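Local coordinates for addiction module toxin RelE (Helicobacter pylori, PDB 4LTT), which probably acts as an RNA-cleaving toxin of a type II toxin-antitoxin system, in the YafQ branch of the RelE family, at residues 8-13 with 76-81. Numbering follows the deposited sequence. Where two conformers were deposited one is given.
Sequences KSFQKD and LILLRL
Charge pairing joins Asp13, on helix 8-19, to Arg80 of strand 75-82. Bent at both chi2 and chi3, the arginine chain curls back so that its guanidinium meets the carboxylate side-on. Arg80 NE lies 2.7 Å from Asp13 OD2 in a nearly straight bond. Arg80 NH2 lies 3.1 Å from Asp13 OD1. Both oxygens use their syn lone pairs, and the two planes are 32° apart. Asp13 OD2 also takes the backbone N-H of Leu81 (N to OD2 2.8 Å), which arrives from above the carboxylate plane, so two donors grip this oxygen and probably favour the ionised acid. A water lies within hydrogen-bonding reach of both Asp13 O and Leu81 O.

A classic beta bulge interrupts strand 75-82 here, Leu79 and Arg80 together standing opposite Val68 on antiparallel strand 65-72. Within the mixed sheet of this RelE-type fold, the helix follows edge strand 3-6 and packs on strand 75-82 at the bulge, where Phe10 CA and Arg80 CA are 4.5 Å apart. Ser9 OG donates to Leu79 O at 2.7 Å, in the carbonyl plane.

Apolar contact centres on Phe10, whose CG is anti to the backbone N (chi1 170°). Leu78 CB sits over one ring face, 3.9 Å from the Phe10 centroid, a CH-pi contact; Leu81 CB approaches Phe10 CE1 at 3.8 Å. Beyond them, Ile31 and Leu27 of helix 25-35 touch Leu78 and Leu81 respectively.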
loop_
_atom_site.group_PDB
_atom_site.type_symbol
_atom_site.label_atom_id
_atom_site.label_comp_id
_atom_site.label_asym_id
_atom_site.label_seq_id
_atom_site.Cartn_x
_atom_site.Cartn_y
_atom_site.Cartn_z
ATOM N N LYS A 8 -11.950 1.486 -3.157
ATOM C CA LYS A 8 -12.085 1.499 -4.601
ATOM C C LYS A 8 -10.905 2.195 -5.280
ATOM O O LYS A 8 -10.498 1.801 -6.376
ATOM C CB LYS A 8 -13.440 2.102 -5.011
ATOM C CG LYS A 8 -14.614 1.183 -4.701
ATOM C CD LYS A 8 -14.757 -0.044 -5.572
ATOM C CE LYS A 8 -15.687 -1.012 -4.805
ATOM N NZ LYS A 8 -17.139 -0.860 -5.152
ATOM N N SER A 9 -10.336 3.180 -4.621
ATOM C CA SER A 9 -9.143 3.914 -5.188
ATOM C C SER A 9 -7.992 2.875 -5.358
ATOM O O SER A 9 -7.267 2.867 -6.400
ATOM C CB SER A 9 -8.681 5.050 -4.252
ATOM O OG SER A 9 -8.513 4.648 -2.901
ATOM N N PHE A 10 -7.832 1.985 -4.381
ATOM C CA PHE A 10 -6.796 0.975 -4.472
ATOM C C PHE A 10 -7.097 -0.038 -5.582
ATOM O O PHE A 10 -6.213 -0.424 -6.337
ATOM C CB PHE A 10 -6.674 0.224 -3.120
ATOM C CG PHE A 10 -5.786 -0.991 -3.197
ATOM C CD1 PHE A 10 -4.424 -0.925 -2.999
ATOM C CD2 PHE A 10 -6.352 -2.248 -3.537
ATOM C CE1 PHE A 10 -3.607 -2.054 -3.098
ATOM C CE2 PHE A 10 -5.527 -3.364 -3.664
ATOM C CZ PHE A 10 -4.157 -3.248 -3.436
ATOM N N GLN A 11 -8.335 -0.469 -5.673
ATOM C CA GLN A 11 -8.737 -1.395 -6.733
ATOM C C GLN A 11 -8.437 -0.803 -8.131
ATOM O O GLN A 11 -7.894 -1.517 -8.995
ATOM C CB GLN A 11 -10.242 -1.664 -6.642
ATOM C CG GLN A 11 -10.562 -2.423 -5.375
ATOM C CD GLN A 11 -12.076 -2.572 -5.181
ATOM O OE1 GLN A 11 -12.820 -2.817 -6.163
ATOM N NE2 GLN A 11 -12.555 -2.339 -3.940
ATOM N N LYS A 12 -8.792 0.451 -8.353
ATOM C CA LYS A 12 -8.534 1.060 -9.656
ATOM C C LYS A 12 -7.033 1.090 -9.885
ATOM O O LYS A 12 -6.569 0.801 -11.008
ATOM C CB LYS A 12 -9.069 2.500 -9.623
ATOM C CG LYS A 12 -10.620 2.600 -9.673
ATOM C CD LYS A 12 -11.007 4.056 -10.032
ATOM C CE LYS A 12 -12.493 4.477 -9.767
ATOM N NZ LYS A 12 -13.588 3.648 -10.329
ATOM N N ASP A 13 -6.248 1.484 -8.896
ATOM C CA ASP A 13 -4.781 1.526 -9.074
ATOM C C ASP A 13 -4.245 0.161 -9.404
ATOM O O ASP A 13 -3.340 -0.021 -10.248
ATOM C CB ASP A 13 -4.182 1.900 -7.716
ATOM C CG ASP A 13 -4.269 3.344 -7.382
ATOM O OD1 ASP A 13 -4.587 4.258 -8.217
ATOM O OD2 ASP A 13 -3.924 3.714 -6.212
ATOM N N LEU A 76 -7.123 -3.855 7.906
ATOM C CA LEU A 76 -6.044 -3.304 7.144
ATOM C C LEU A 76 -6.646 -2.647 5.923
ATOM O O LEU A 76 -7.253 -3.338 5.094
ATOM C CB LEU A 76 -5.074 -4.429 6.716
ATOM C CG LEU A 76 -3.971 -3.909 5.746
ATOM C CD1 LEU A 76 -3.086 -2.883 6.408
ATOM C CD2 LEU A 76 -3.147 -5.047 5.312
ATOM N N ILE A 77 -6.598 -1.327 5.877
ATOM C CA ILE A 77 -7.162 -0.530 4.783
ATOM C C ILE A 77 -6.094 -0.322 3.748
ATOM O O ILE A 77 -5.054 0.279 4.056
ATOM C CB ILE A 77 -7.688 0.809 5.322
ATOM C CG1 ILE A 77 -8.801 0.635 6.354
ATOM C CG2 ILE A 77 -8.236 1.639 4.150
ATOM C CD1 ILE A 77 -8.988 1.888 7.224
ATOM N N LEU A 78 -6.356 -0.724 2.514
ATOM C CA LEU A 78 -5.468 -0.431 1.417
ATOM C C LEU A 78 -6.013 0.692 0.600
ATOM O O LEU A 78 -7.137 0.614 0.118
ATOM C CB LEU A 78 -5.272 -1.671 0.537
ATOM C CG LEU A 78 -4.781 -2.929 1.305
ATOM C CD1 LEU A 78 -4.337 -3.982 0.299
ATOM C CD2 LEU A 78 -3.555 -2.607 2.201
ATOM N N LEU A 79 -5.273 1.811 0.588
ATOM C CA LEU A 79 -5.734 3.060 0.009
ATOM C C LEU A 79 -5.271 3.311 -1.426
ATOM O O LEU A 79 -6.090 3.664 -2.295
ATOM C CB LEU A 79 -5.330 4.221 0.920
ATOM C CG LEU A 79 -5.945 5.562 0.522
ATOM C CD1 LEU A 79 -7.390 5.502 0.894
ATOM C CD2 LEU A 79 -5.263 6.750 1.239
ATOM N N ARG A 80 -3.970 3.235 -1.677
ATOM C CA ARG A 80 -3.446 3.557 -2.996
ATOM C C ARG A 80 -2.326 2.597 -3.253
ATOM O O ARG A 80 -1.656 2.079 -2.351
ATOM C CB ARG A 80 -2.780 4.986 -3.056
ATOM C CG ARG A 80 -3.683 6.184 -2.876
ATOM C CD ARG A 80 -4.765 6.214 -3.910
ATOM N NE ARG A 80 -4.276 6.218 -5.298
ATOM C CZ ARG A 80 -4.021 7.257 -6.086
ATOM N NH1 ARG A 80 -4.196 8.505 -5.635
ATOM N NH2 ARG A 80 -3.720 7.063 -7.368
ATOM N N LEU A 81 -2.032 2.401 -4.550
ATOM C CA LEU A 81 -0.906 1.594 -4.985
ATOM C C LEU A 81 -0.405 2.210 -6.270
ATOM O O LEU A 81 -1.074 2.149 -7.315
ATOM C CB LEU A 81 -1.402 0.181 -5.250
ATOM C CG LEU A 81 -0.282 -0.833 -5.658
ATOM C CD1 LEU A 81 0.646 -1.173 -4.473
ATOM C CD2 LEU A 81 -0.935 -2.128 -6.222
HETATM O O HOH W 1 -1.462 2.297 -9.979
#